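PDB 7L9R: deoxyhypusine synthase, putative from Entamoeba histolytica, which probably transfers the aminobutyl group of spermidine to a lysine of the translation factor eIF5A precursor in an NAD-dependent reaction, making deoxyhypusine. Local coordinates for residues 60-64 / 288-292; 83-88 / 258-262. One frame throughout, in Å; residues are numbered along the deposited sequence.

Contact 1 of 2, residues 60-64 / 288-292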
loop_
_atom_site.group_PDB
_atom_site.type_symbol
_atom_site.label_atom_id
_atom_site.label_comp_id
_atom_site.label_asym_id
_atom_site.label_seq_id
_atom_site.Cartn_x
_atom_site.Cartn_y
_atom_site.Cartn_z
ATOM N N ILE B 60 -23.994 -7.540 -9.805
ATOM C CA ILE B 60 -23.945 -8.737 -8.969
ATOM C C ILE B 60 -24.901 -8.614 -7.785
ATOM O O ILE B 60 -25.567 -9.587 -7.410
ATOM C CB ILE B 60 -22.496 -9.007 -8.516
ATOM C CG1 ILE B 60 -21.650 -9.478 -9.701
ATOM C CG2 ILE B 60 -22.450 -10.043 -7.394
ATOM C CD1 ILE B 60 -20.159 -9.496 -9.422
ATOM N N ILE B 61 -24.990 -7.425 -7.181
ATOM C CA ILE B 61 -25.883 -7.248 -6.038
ATOM C C ILE B 61 -27.337 -7.393 -6.469
ATOM O O ILE B 61 -28.133 -8.052 -5.789
ATOM C CB ILE B 61 -25.616 -5.897 -5.344
ATOM C CG1 ILE B 61 -24.289 -5.948 -4.585
ATOM C CG2 ILE B 61 -26.738 -5.552 -4.372
ATOM C CD1 ILE B 61 -23.846 -4.612 -4.019
ATOM N N ASN B 62 -27.703 -6.816 -7.618
ATOM C CA ASN B 62 -29.065 -6.995 -8.120
ATOM C C ASN B 62 -29.371 -8.457 -8.408
ATOM O O ASN B 62 -30.519 -8.892 -8.253
ATOM C CB ASN B 62 -29.287 -6.150 -9.374
ATOM C CG ASN B 62 -29.489 -4.687 -9.061
ATOM O OD1 ASN B 62 -30.080 -4.334 -8.041
ATOM N ND2 ASN B 62 -28.979 -3.825 -9.927
ATOM N N LYS B 63 -28.365 -9.233 -8.821
ATOM C CA LYS B 63 -28.577 -10.665 -8.999
ATOM C C LYS B 63 -28.862 -11.356 -7.667
ATOM O O LYS B 63 -29.666 -12.294 -7.613
ATOM C CB LYS B 63 -27.369 -11.295 -9.691
ATOM C CG LYS B 63 -27.206 -10.889 -11.148
ATOM C CD LYS B 63 -26.081 -11.669 -11.807
ATOM C CE LYS B 63 -25.791 -11.156 -13.206
ATOM N NZ LYS B 63 -24.883 -12.076 -13.950
ATOM N N MET B 64 -28.215 -10.912 -6.582
ATOM C CA MET B 64 -28.543 -11.456 -5.265
ATOM C C MET B 64 -30.010 -11.219 -4.937
ATOM O O MET B 64 -30.711 -12.125 -4.475
ATOM C CB MET B 64 -27.668 -10.829 -4.174
ATOM C CG MET B 64 -26.168 -10.968 -4.327
ATOM S SD MET B 64 -25.339 -10.140 -2.939
ATOM C CE MET B 64 -23.627 -10.168 -3.463
ATOM N N ASP B 288 -21.849 -17.778 -3.853
ATOM C CA ASP B 288 -22.401 -17.757 -5.205
ATOM C C ASP B 288 -22.268 -16.371 -5.819
ATOM O O ASP B 288 -21.950 -16.238 -7.007
ATOM C CB ASP B 288 -23.867 -18.185 -5.190
ATOM C CG ASP B 288 -24.061 -19.599 -4.683
ATOM O OD1 ASP B 288 -23.454 -20.535 -5.252
ATOM O OD2 ASP B 288 -24.837 -19.774 -3.719
ATOM N N PHE B 289 -22.505 -15.329 -5.021
ATOM C CA PHE B 289 -22.316 -13.942 -5.421
ATOM C C PHE B 289 -21.492 -13.234 -4.353
ATOM O O PHE B 289 -21.751 -13.391 -3.155
ATOM C CB PHE B 289 -23.657 -13.213 -5.604
ATOM C CG PHE B 289 -24.594 -13.883 -6.570
ATOM C CD1 PHE B 289 -24.379 -13.803 -7.938
ATOM C CD2 PHE B 289 -25.709 -14.571 -6.112
ATOM C CE1 PHE B 289 -25.248 -14.412 -8.833
ATOM C CE2 PHE B 289 -26.584 -15.180 -7.000
ATOM C CZ PHE B 289 -26.352 -15.103 -8.363
ATOM N N ALA B 290 -20.510 -12.444 -4.779
ATOM C CA ALA B 290 -19.648 -11.776 -3.816
ATOM C C ALA B 290 -19.212 -10.422 -4.355
ATOM O O ALA B 290 -18.847 -10.296 -5.526
ATOM C CB ALA B 290 -18.419 -12.627 -3.467
ATOM N N VAL B 291 -19.271 -9.416 -3.488
ATOM C CA VAL B 291 -18.791 -8.073 -3.784
ATOM C C VAL B 291 -17.869 -7.658 -2.649
ATOM O O VAL B 291 -18.279 -7.664 -1.480
ATOM C CB VAL B 291 -19.948 -7.071 -3.945
ATOM C CG1 VAL B 291 -19.422 -5.638 -4.057
ATOM C CG2 VAL B 291 -20.780 -7.435 -5.163
ATOM N N TYR B 292 -16.629 -7.309 -2.984
ATOM C CA TYR B 292 -15.645 -6.867 -2.007
ATOM C C TYR B 292 -15.243 -5.444 -2.361
ATOM O O TYR B 292 -14.878 -5.171 -3.509
ATOM C CB TYR B 292 -14.410 -7.786 -1.990
ATOM C CG TYR B 292 -14.722 -9.265 -1.876
ATOM C CD1 TYR B 292 -15.051 -9.840 -0.655
ATOM C CD2 TYR B 292 -14.666 -10.093 -2.991
ATOM C CE1 TYR B 292 -15.335 -11.198 -0.552
ATOM C CE2 TYR B 292 -14.940 -11.454 -2.897
ATOM C CZ TYR B 292 -15.275 -12.001 -1.675
ATOM O OH TYR B 292 -15.553 -13.353 -1.580
#
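I60 and F289 mark the nearest point of the two backbones, their CA atoms 6.5 Å apart, where the axis of helix 60-64 passes 8.2 Å from that of strand 289-292 with N-to-C directions 139° apart. This is helix-on-sheet packing in a Rossmann-like fold: helix 51-66 covers one face of the parallel sheet, and strand 289-294 lies between strands 262-268 and 322-327. The contact is almost wholly apolar. F289 and V291, alternate residues of the strand, both point at the helix, while A290 between them turns its methyl the other way. F289 gives most. Two helix side chains reach its CB, M64 CG at 3.6 Å and I60 CG2 at 3.8 Å, and with CG anti to the carbonyl carbon (chi1 -55°) the ring turns toward K63 and M64. The M64 chain and the phenylalanine slide past each other in opposite directions, and the backbone N of M64 sits over one face of the ring. K63 comes across the far end of the ring at about a right angle, its CB 3.9 Å from F289 CE1; its CD also stays by CE1 before the chain goes on to the salt bridge of NZ with E322 on the neighbouring strand. Two residues on, V291 presents its CG2 methyl, which touches both isoleucines. The I60 and V291 side chains run past each other in opposite directions, CG2 to CG2 at 3.8 Å, while I61 crosses V291 at about a right angle, its CG1 3.9 Å from V291 CG2. I61 and M64 also rest on I266 of strand 262-268, so the helix spans more than one strand. The M64 chain, fully extended beyond CG, finally brings its CE methyl down onto the strand itself, 3.7 Å from the backbone O of F289.

Contact 2 of 2, residues 83-88 / 258-262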
loop_
_atom_site.group_PDB
_atom_site.type_symbol
_atom_site.label_atom_id
_atom_site.label_comp_id
_atom_site.label_asym_id
_atom_site.label_seq_id
_atom_site.Cartn_x
_atom_site.Cartn_y
_atom_site.Cartn_z
ATOM N N ARG B 83 -37.654 -23.876 3.668
ATOM C CA ARG B 83 -36.765 -22.728 3.588
ATOM C C ARG B 83 -37.243 -21.750 2.523
ATOM O O ARG B 83 -37.879 -22.132 1.534
ATOM C CB ARG B 83 -35.340 -23.169 3.257
ATOM C CG ARG B 83 -34.659 -23.998 4.325
ATOM C CD ARG B 83 -33.305 -24.477 3.831
ATOM N NE ARG B 83 -33.439 -25.246 2.598
ATOM C CZ ARG B 83 -32.436 -25.555 1.788
ATOM N NH1 ARG B 83 -31.197 -25.159 2.037
ATOM N NH2 ARG B 83 -32.685 -26.268 0.693
ATOM N N LEU B 84 -36.936 -20.473 2.740
ATOM C CA LEU B 84 -37.158 -19.463 1.714
ATOM C C LEU B 84 -36.232 -19.746 0.540
ATOM O O LEU B 84 -35.011 -19.829 0.711
ATOM C CB LEU B 84 -36.912 -18.066 2.274
ATOM C CG LEU B 84 -37.913 -17.591 3.327
ATOM C CD1 LEU B 84 -37.617 -16.155 3.724
ATOM C CD2 LEU B 84 -39.331 -17.727 2.799
ATOM N N LYS B 85 -36.809 -19.909 -0.648
ATOM C CA LYS B 85 -36.031 -20.263 -1.833
ATOM C C LYS B 85 -35.546 -18.981 -2.501
ATOM O O LYS B 85 -36.078 -18.518 -3.512
ATOM C CB LYS B 85 -36.855 -21.132 -2.770
ATOM C CG LYS B 85 -37.357 -22.415 -2.122
ATOM C CD LYS B 85 -36.232 -23.141 -1.415
ATOM C CE LYS B 85 -36.654 -24.529 -0.946
ATOM N NZ LYS B 85 -37.774 -24.494 0.034
ATOM N N ARG B 86 -34.507 -18.400 -1.908
ATOM C CA ARG B 86 -33.910 -17.168 -2.402
ATOM C C ARG B 86 -32.460 -17.110 -1.936
ATOM O O ARG B 86 -31.958 -18.025 -1.276
ATOM C CB ARG B 86 -34.687 -15.942 -1.923
ATOM C CG ARG B 86 -34.604 -15.729 -0.426
ATOM C CD ARG B 86 -35.370 -14.494 -0.021
ATOM N NE ARG B 86 -35.133 -14.148 1.372
ATOM C CZ ARG B 86 -35.523 -13.012 1.934
ATOM N NH1 ARG B 86 -36.178 -12.091 1.245
ATOM N NH2 ARG B 86 -35.235 -12.789 3.214
ATOM N N CYS B 87 -31.790 -16.018 -2.281
ATOM C CA CYS B 87 -30.396 -15.812 -1.920
ATOM C C CYS B 87 -30.320 -15.213 -0.520
ATOM O O CYS B 87 -30.941 -14.180 -0.250
ATOM C CB CYS B 87 -29.714 -14.900 -2.938
ATOM S SG CYS B 87 -27.952 -14.635 -2.644
ATOM N N THR B 88 -29.575 -15.868 0.369
ATOM C CA THR B 88 -29.251 -15.297 1.671
ATOM C C THR B 88 -28.126 -14.284 1.487
ATOM O O THR B 88 -27.175 -14.538 0.744
ATOM C CB THR B 88 -28.838 -16.391 2.660
ATOM O OG1 THR B 88 -29.899 -17.345 2.808
ATOM C CG2 THR B 88 -28.535 -15.789 4.020
ATOM N N ILE B 258 -24.168 -23.118 5.250
ATOM C CA ILE B 258 -24.330 -24.508 4.833
ATOM C C ILE B 258 -25.769 -24.783 4.410
ATOM O O ILE B 258 -26.017 -25.479 3.418
ATOM C CB ILE B 258 -23.876 -25.449 5.968
ATOM C CG1 ILE B 258 -22.347 -25.439 6.082
ATOM C CG2 ILE B 258 -24.416 -26.856 5.759
ATOM C CD1 ILE B 258 -21.806 -26.051 7.364
ATOM N N HIS B 259 -26.737 -24.243 5.149
ATOM C CA HIS B 259 -28.140 -24.595 4.963
ATOM C C HIS B 259 -28.911 -23.628 4.069
ATOM O O HIS B 259 -30.122 -23.795 3.910
ATOM C CB HIS B 259 -28.828 -24.703 6.325
ATOM C CG HIS B 259 -28.310 -25.826 7.163
ATOM N ND1 HIS B 259 -28.072 -25.699 8.514
ATOM C CD2 HIS B 259 -27.967 -27.095 6.838
ATOM C CE1 HIS B 259 -27.610 -26.843 8.988
ATOM N NE2 HIS B 259 -27.537 -27.707 7.991
ATOM N N SER B 260 -28.260 -22.630 3.484
ATOM C CA SER B 260 -28.967 -21.675 2.641
ATOM C C SER B 260 -28.989 -22.133 1.188
ATOM O O SER B 260 -28.044 -22.751 0.692
ATOM C CB SER B 260 -28.333 -20.289 2.729
ATOM O OG SER B 260 -27.097 -20.278 2.050
ATOM N N VAL B 261 -30.089 -21.814 0.506
ATOM C CA VAL B 261 -30.267 -22.238 -0.879
ATOM C C VAL B 261 -29.269 -21.536 -1.796
ATOM O O VAL B 261 -28.742 -22.139 -2.738
ATOM C CB VAL B 261 -31.722 -21.986 -1.315
ATOM C CG1 VAL B 261 -31.868 -22.152 -2.811
ATOM C CG2 VAL B 261 -32.664 -22.944 -0.590
ATOM N N GLU B 262 -28.991 -20.260 -1.534
ATOM C CA GLU B 262 -28.086 -19.463 -2.352
ATOM C C GLU B 262 -27.496 -18.372 -1.467
ATOM O O GLU B 262 -28.188 -17.843 -0.594
ATOM C CB GLU B 262 -28.824 -18.861 -3.558
ATOM C CG GLU B 262 -27.926 -18.245 -4.618
ATOM C CD GLU B 262 -27.522 -19.249 -5.680
ATOM O OE1 GLU B 262 -27.746 -20.461 -5.475
ATOM O OE2 GLU B 262 -26.974 -18.830 -6.720
#
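R83 lays its guanidinium flat over V261: the CG2 methyl stands 3.5 Å above the plane, over the centre of the group, and the two side chains meet aslant. With its face on the valine, the arginine uses its edge for a hydrogen bond, NH1 reaching H259 O at 2.6 Å with an N-H...O angle of 158°. That oxygen lies in the guanidinium plane, whereas NH1 stands well above the plane of the carbonyl, 54° out of it. A bend at chi3 (-57°) swings the guanidinium round to this position, and a salt bridge from NE to D81 helps to fix its rotation. The same V261 methyl is met from another direction by K85, whose CD approaches at about a right angle, 3.7 Å from CG2. The backbone makes an inverse gamma turn centred on K85, and the lysine chain, bent at chi2 and chi4, brings NZ back to R83 O at 2.8 Å; NZ also bonds D81 O, and the lysine makes a cation-pi contact with Y77. Beyond the valine the two segments become neighbours in the parallel sheet, at the starts of strands 87-93 and 262-268, the central pair of the Rossmann-like fold. T88 N donates to E262 O at 2.6 Å, and C87 CA adds a CH...O contact of 3.3 Å to the same oxygen, which therefore faces two donors of unequal strength. Beside them T88 OG1 packs against S260 CB at 3.3 Å. The guanidinium thus does two jobs, tying the segment before strand 87-93 to the turn before strand 262-268 through its edge and its face. H259 O lies at the C-terminal end of helix 247-258, and that helix end and D81 would both favour the positive charge.

Contacts 1 and 2 lie 14 Å apart between centres and share one sheet: strand 262-268, which begins in contact 2, runs between strand 87-93 and strand 289-294. They touch directly. M64 O is 3.3 Å from C87 CB, and F289 CD2 is 4.1 Å from C87 SG, so the core under helix 51-66 extends to the first residues of the central strands. On the same side F289 CE2 lies 3.7 Å from E262 OE2. D288 OD2, which accepts a hydrogen bond from T263 N, comes within 3.4 Å of E262 CD. Rossmann-like sheets usually bind nucleotide at the C-terminal strand ends; contact 2 lies at the opposite ends and contact 1 on the first half of strand 289-294.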